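Local coordinates for protein aromatic-L-amino-acid decarboxylase (Catharanthus roseus, PDB 6EEW) that decarboxylates L-tryptophan to tryptamine and 5-hydroxy-L-tryptophan to serotonin as a pyridoxal-phosphate-dependent homodimer, at residues N96-F101 against L468-G473; A399-F404 against N421-C426. All coordinates share one frame; numbering follows the deposited sequence. Where two conformers were deposited one is given.

Interaction 1: residues N96-F101 against L468-G473; sequences NFYAFF and LRLAVG. With TRP (tryptophan), chain E.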
# COMPACT_ATOMS: atom_id res chain seq x y z
N ASN A 96 -3.38 6.18 26.74
CA ASN A 96 -3.57 4.99 27.54
C ASN A 96 -3.70 3.74 26.69
O ASN A 96 -4.15 2.69 27.18
CB ASN A 96 -4.79 5.17 28.45
CG ASN A 96 -4.59 6.28 29.46
OD1 ASN A 96 -3.53 6.40 30.08
ND2 ASN A 96 -5.61 7.13 29.62
N PHE A 97 -3.30 3.81 25.43
CA PHE A 97 -3.25 2.66 24.55
C PHE A 97 -1.87 2.03 24.64
O PHE A 97 -0.88 2.64 24.23
CB PHE A 97 -3.55 3.07 23.11
CG PHE A 97 -3.44 1.95 22.11
CD1 PHE A 97 -2.20 1.58 21.60
CD2 PHE A 97 -4.55 1.27 21.67
CE1 PHE A 97 -2.08 0.56 20.68
CE2 PHE A 97 -4.43 0.25 20.76
CZ PHE A 97 -3.20 -0.11 20.27
N TYR A 98 -1.81 0.78 25.13
CA TYR A 98 -0.54 0.06 25.30
C TYR A 98 -0.57 -1.30 24.62
O TYR A 98 0.22 -2.18 24.98
CB TYR A 98 -0.20 -0.13 26.78
CG TYR A 98 -0.24 1.13 27.60
CD1 TYR A 98 0.81 2.03 27.59
CD2 TYR A 98 -1.34 1.43 28.38
CE1 TYR A 98 0.76 3.20 28.33
CE2 TYR A 98 -1.40 2.59 29.12
CZ TYR A 98 -0.34 3.47 29.09
OH TYR A 98 -0.40 4.62 29.83
N ALA A 99 -1.47 -1.49 23.66
CA ALA A 99 -1.66 -2.78 23.00
C ALA A 99 -0.68 -2.95 21.84
O ALA A 99 -0.07 -2.00 21.35
CB ALA A 99 -3.09 -2.89 22.50
N PHE A 100 -0.52 -4.21 21.43
CA PHE A 100 0.30 -4.54 20.27
C PHE A 100 1.62 -3.79 20.28
O PHE A 100 2.46 -4.00 21.17
CB PHE A 100 -0.49 -4.26 18.99
CG PHE A 100 -1.89 -4.83 19.01
CD1 PHE A 100 -2.10 -6.19 18.80
CD2 PHE A 100 -2.98 -4.01 19.25
CE1 PHE A 100 -3.41 -6.73 18.83
CE2 PHE A 100 -4.28 -4.54 19.28
CZ PHE A 100 -4.49 -5.90 19.06
N PHE A 101 1.84 -2.97 19.27
CA PHE A 101 2.90 -1.98 19.21
C PHE A 101 2.26 -0.64 18.89
O PHE A 101 1.40 -0.57 18.01
CB PHE A 101 3.94 -2.29 18.12
CG PHE A 101 4.92 -3.37 18.48
CD1 PHE A 101 5.42 -3.46 19.76
CD2 PHE A 101 5.35 -4.27 17.52
CE1 PHE A 101 6.33 -4.44 20.09
CE2 PHE A 101 6.25 -5.26 17.85
CZ PHE A 101 6.75 -5.34 19.14
N LEU A 468 0.84 -10.69 30.29
CA LEU A 468 0.38 -9.37 29.88
C LEU A 468 1.55 -8.61 29.26
O LEU A 468 2.71 -8.85 29.60
CB LEU A 468 -0.17 -8.60 31.08
CG LEU A 468 -1.50 -9.05 31.71
CD1 LEU A 468 -1.45 -10.47 32.25
CD2 LEU A 468 -1.86 -8.08 32.83
N ARG A 469 1.23 -7.68 28.37
CA ARG A 469 2.22 -6.83 27.72
C ARG A 469 1.89 -5.37 27.97
O ARG A 469 0.72 -4.97 27.94
CB ARG A 469 2.31 -7.08 26.21
CG ARG A 469 2.71 -8.49 25.78
CD ARG A 469 2.24 -8.80 24.34
NE ARG A 469 3.00 -8.09 23.30
CZ ARG A 469 2.70 -6.87 22.84
NH1 ARG A 469 1.66 -6.21 23.33
NH2 ARG A 469 3.43 -6.31 21.89
N LEU A 470 2.93 -4.58 28.20
CA LEU A 470 2.82 -3.12 28.23
C LEU A 470 3.72 -2.58 27.13
O LEU A 470 4.94 -2.60 27.25
CB LEU A 470 3.20 -2.56 29.59
CG LEU A 470 2.76 -1.11 29.75
CD1 LEU A 470 1.24 -1.03 30.01
CD2 LEU A 470 3.58 -0.39 30.84
N ALA A 471 3.10 -2.11 26.05
CA ALA A 471 3.81 -1.60 24.89
C ALA A 471 3.79 -0.08 24.99
O ALA A 471 2.85 0.58 24.55
CB ALA A 471 3.18 -2.11 23.59
N VAL A 472 4.83 0.47 25.60
CA VAL A 472 4.91 1.91 25.81
C VAL A 472 5.39 2.57 24.53
O VAL A 472 6.21 2.01 23.79
CB VAL A 472 5.84 2.22 27.00
CG1 VAL A 472 5.92 3.71 27.20
CG2 VAL A 472 5.32 1.54 28.25
N GLY A 473 4.87 3.76 24.25
CA GLY A 473 5.34 4.49 23.10
C GLY A 473 4.33 5.36 22.40
O GLY A 473 4.72 6.29 21.69
N TRP E . 2.65 -6.46 16.08
CA TRP E . 1.30 -6.46 16.63
C TRP E . 0.52 -7.71 16.22
O TRP E . -0.37 -7.66 15.37
CB TRP E . 0.55 -5.19 16.19
CG TRP E . 0.72 -4.81 14.74
CD1 TRP E . 0.73 -5.64 13.65
CD2 TRP E . 0.90 -3.48 14.22
NE1 TRP E . 0.91 -4.91 12.50
CE2 TRP E . 1.02 -3.58 12.82
CE3 TRP E . 0.99 -2.21 14.80
CZ2 TRP E . 1.20 -2.48 12.00
CZ3 TRP E . 1.17 -1.11 13.99
CH2 TRP E . 1.28 -1.25 12.60
OXT TRP E . 0.76 -8.80 16.75
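The Y98 ring carries the methyl CD1 of L470 over one face, a CH-pi contact 4.0 Å from CD1 to the ring centroid, and has A471 O and V472 CA at its edge. The guanidinium of R469 is met edge-on by F100 O, while the F101 ring stands at 59° to its plane. The contact joins a pocket loop of this group II decarboxylase to the end of strand 465-471 in the small antiparallel sheet. Y98 O accepts from A471 N at 3.1 Å, fastening the loop to the strand. Bent at chi3 (73°), the R469 chain brings its tip to F100 O, to which NH2 donates at 2.6 Å, the donor standing above the carbonyl plane; the bond from NH1 is weak. T262 O and S263 O take further bonds from R469 NH2 and NE, so three carbonyl oxygens accept from the guanidinium and probably help to stabilise its charge. A methionine in place of R469 would probably leave F100 O and these carbonyls without their donors and let the F100-F101 backbone shift beside the ligand. F100 also meets F124 of the second subunit edge-to-face, placing the loop at the dimer interface. Bound tryptophan lies against F100 and F101, touching the second at its backbone carbonyl: the ligand's CE3 is 3.6 Å from F101 O.

Interaction 2: residues A399-F404 against N421-C426; sequences AMAKMF and NFSLVC. Unlike the reference sequence in segment 399-404: A401 (reference Gly).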
# COMPACT_ATOMS: atom_id res chain seq x y z
N ALA A 399 12.93 4.57 28.53
CA ALA A 399 13.07 4.93 29.95
C ALA A 399 11.76 4.75 30.70
O ALA A 399 11.76 4.26 31.84
CB ALA A 399 13.57 6.37 30.09
N MET A 400 10.64 5.13 30.08
CA MET A 400 9.35 4.89 30.73
C MET A 400 9.08 3.40 30.90
O MET A 400 8.55 2.97 31.94
CB MET A 400 8.23 5.59 29.96
CG MET A 400 8.20 7.11 30.18
SD MET A 400 6.89 8.00 29.30
CE MET A 400 5.45 7.47 30.20
N ALA A 401 9.49 2.58 29.93
CA ALA A 401 9.32 1.14 30.07
C ALA A 401 10.22 0.56 31.16
O ALA A 401 9.80 -0.30 31.93
CB ALA A 401 9.58 0.45 28.73
N LYS A 402 11.49 0.99 31.21
CA LYS A 402 12.39 0.53 32.26
C LYS A 402 11.85 0.89 33.63
O LYS A 402 11.89 0.08 34.57
CB LYS A 402 13.77 1.15 32.04
CG LYS A 402 14.92 0.52 32.83
CD LYS A 402 16.24 1.16 32.41
CE LYS A 402 17.44 0.54 33.11
NZ LYS A 402 17.41 0.78 34.57
N MET A 403 11.34 2.11 33.77
CA MET A 403 10.70 2.54 35.00
C MET A 403 9.53 1.63 35.36
O MET A 403 9.37 1.21 36.52
CB MET A 403 10.25 3.99 34.83
CG MET A 403 9.66 4.68 36.04
SD MET A 403 9.30 6.41 35.63
CE MET A 403 8.01 6.22 34.39
N PHE A 404 8.67 1.31 34.37
CA PHE A 404 7.53 0.43 34.66
C PHE A 404 8.00 -0.96 35.08
O PHE A 404 7.41 -1.58 35.99
CB PHE A 404 6.60 0.31 33.45
CG PHE A 404 5.46 -0.63 33.69
CD1 PHE A 404 4.29 -0.18 34.27
CD2 PHE A 404 5.58 -1.99 33.40
CE1 PHE A 404 3.24 -1.04 34.52
CE2 PHE A 404 4.54 -2.86 33.65
CZ PHE A 404 3.36 -2.39 34.21
N ASN A 421 13.80 -5.74 26.37
CA ASN A 421 14.85 -5.30 25.44
C ASN A 421 14.65 -3.88 24.95
O ASN A 421 15.63 -3.20 24.63
CB ASN A 421 14.89 -6.21 24.21
CG ASN A 421 15.17 -7.66 24.56
OD1 ASN A 421 16.09 -7.96 25.33
ND2 ASN A 421 14.39 -8.56 23.98
N PHE A 422 13.41 -3.43 24.83
CA PHE A 422 13.12 -2.12 24.28
C PHE A 422 12.03 -1.44 25.11
O PHE A 422 12.23 -1.15 26.29
CB PHE A 422 12.71 -2.26 22.81
CG PHE A 422 13.71 -3.01 21.96
CD1 PHE A 422 14.82 -2.37 21.43
CD2 PHE A 422 13.56 -4.37 21.73
CE1 PHE A 422 15.75 -3.06 20.66
CE2 PHE A 422 14.48 -5.06 20.96
CZ PHE A 422 15.58 -4.39 20.42
N SER A 423 10.88 -1.18 24.49
CA SER A 423 9.80 -0.44 25.14
C SER A 423 8.66 -1.35 25.61
O SER A 423 7.69 -0.85 26.18
CB SER A 423 9.27 0.64 24.21
OG SER A 423 8.10 1.20 24.77
N LEU A 424 8.74 -2.65 25.36
CA LEU A 424 7.66 -3.57 25.67
C LEU A 424 8.02 -4.35 26.92
O LEU A 424 9.10 -4.94 26.97
CB LEU A 424 7.39 -4.53 24.51
CG LEU A 424 6.68 -5.82 24.90
CD1 LEU A 424 5.25 -5.55 25.37
CD2 LEU A 424 6.70 -6.83 23.76
N VAL A 425 7.11 -4.38 27.89
CA VAL A 425 7.32 -5.08 29.16
C VAL A 425 6.34 -6.25 29.24
O VAL A 425 5.12 -6.04 29.20
CB VAL A 425 7.13 -4.13 30.36
CG1 VAL A 425 7.41 -4.84 31.69
CG2 VAL A 425 7.98 -2.90 30.20
N CYS A 426 6.86 -7.46 29.36
CA CYS A 426 6.05 -8.66 29.49
C CYS A 426 6.06 -9.12 30.95
O CYS A 426 7.13 -9.38 31.51
CB CYS A 426 6.57 -9.77 28.58
SG CYS A 426 6.55 -9.35 26.81
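Helix-on-sheet packing brings helix 375-409 against the small antiparallel sheet, at the start of strand 424-429. A401 and F404, three residues apart and so on one side of the helix, point their CB atoms at the strand. A401, an alanine where the reference sequence has glycine, sets its methyl 3.4 Å from S423 O, in the loop just before the strand, where the two backbones come within 5.2 Å between the CA atoms of A401 and S423. V425 faces the helix with both methyls, each with its own mate. CG2 lies 3.6 Å from A401 O and also reaches the A401 methyl. CG1, anti to the backbone N (chi1 -177°), touches the F404 ring at its edge, in plane, 3.8 Å from CD2. F404 CG is likewise anti to its own N (chi1 178°), which brings the ring edge to V425 CG1. The contact is buried, with methyls set against backbone oxygens as well as apolar side chains, and the small side chain of A401 allows the close approach. Around it, the F404 ring meets F427 edge-to-face, while V482 and I489 of helix 479-496 pack against it, so that the phenylalanine, projecting from helix 375-409, packs between helix 479-496 and the sheet.

How the interactions relate
Interactions 1 and 2, with centres about 10 Å apart, share one antiparallel sheet: strands 465-471 and 424-429 run side by side, and the backbone bond from L470 N to V425 O (2.8 Å) probably joins them. L470 serves both contacts, sending CD1 to Y98 and CD2 to F404, where CD2 lies 3.4 Å from F404 CG. On the other face of the sheet, R469 CB packs on L424 CD1 at 3.4 Å. Interaction 1 reaches the ligand directly through F100 and F101, whereas interaction 2 stands behind it, with the side chain of F422 about 12 Å from bound tryptophan. Helix 375-409 thus backs the sheet whose strand 465-471 holds the pocket loop.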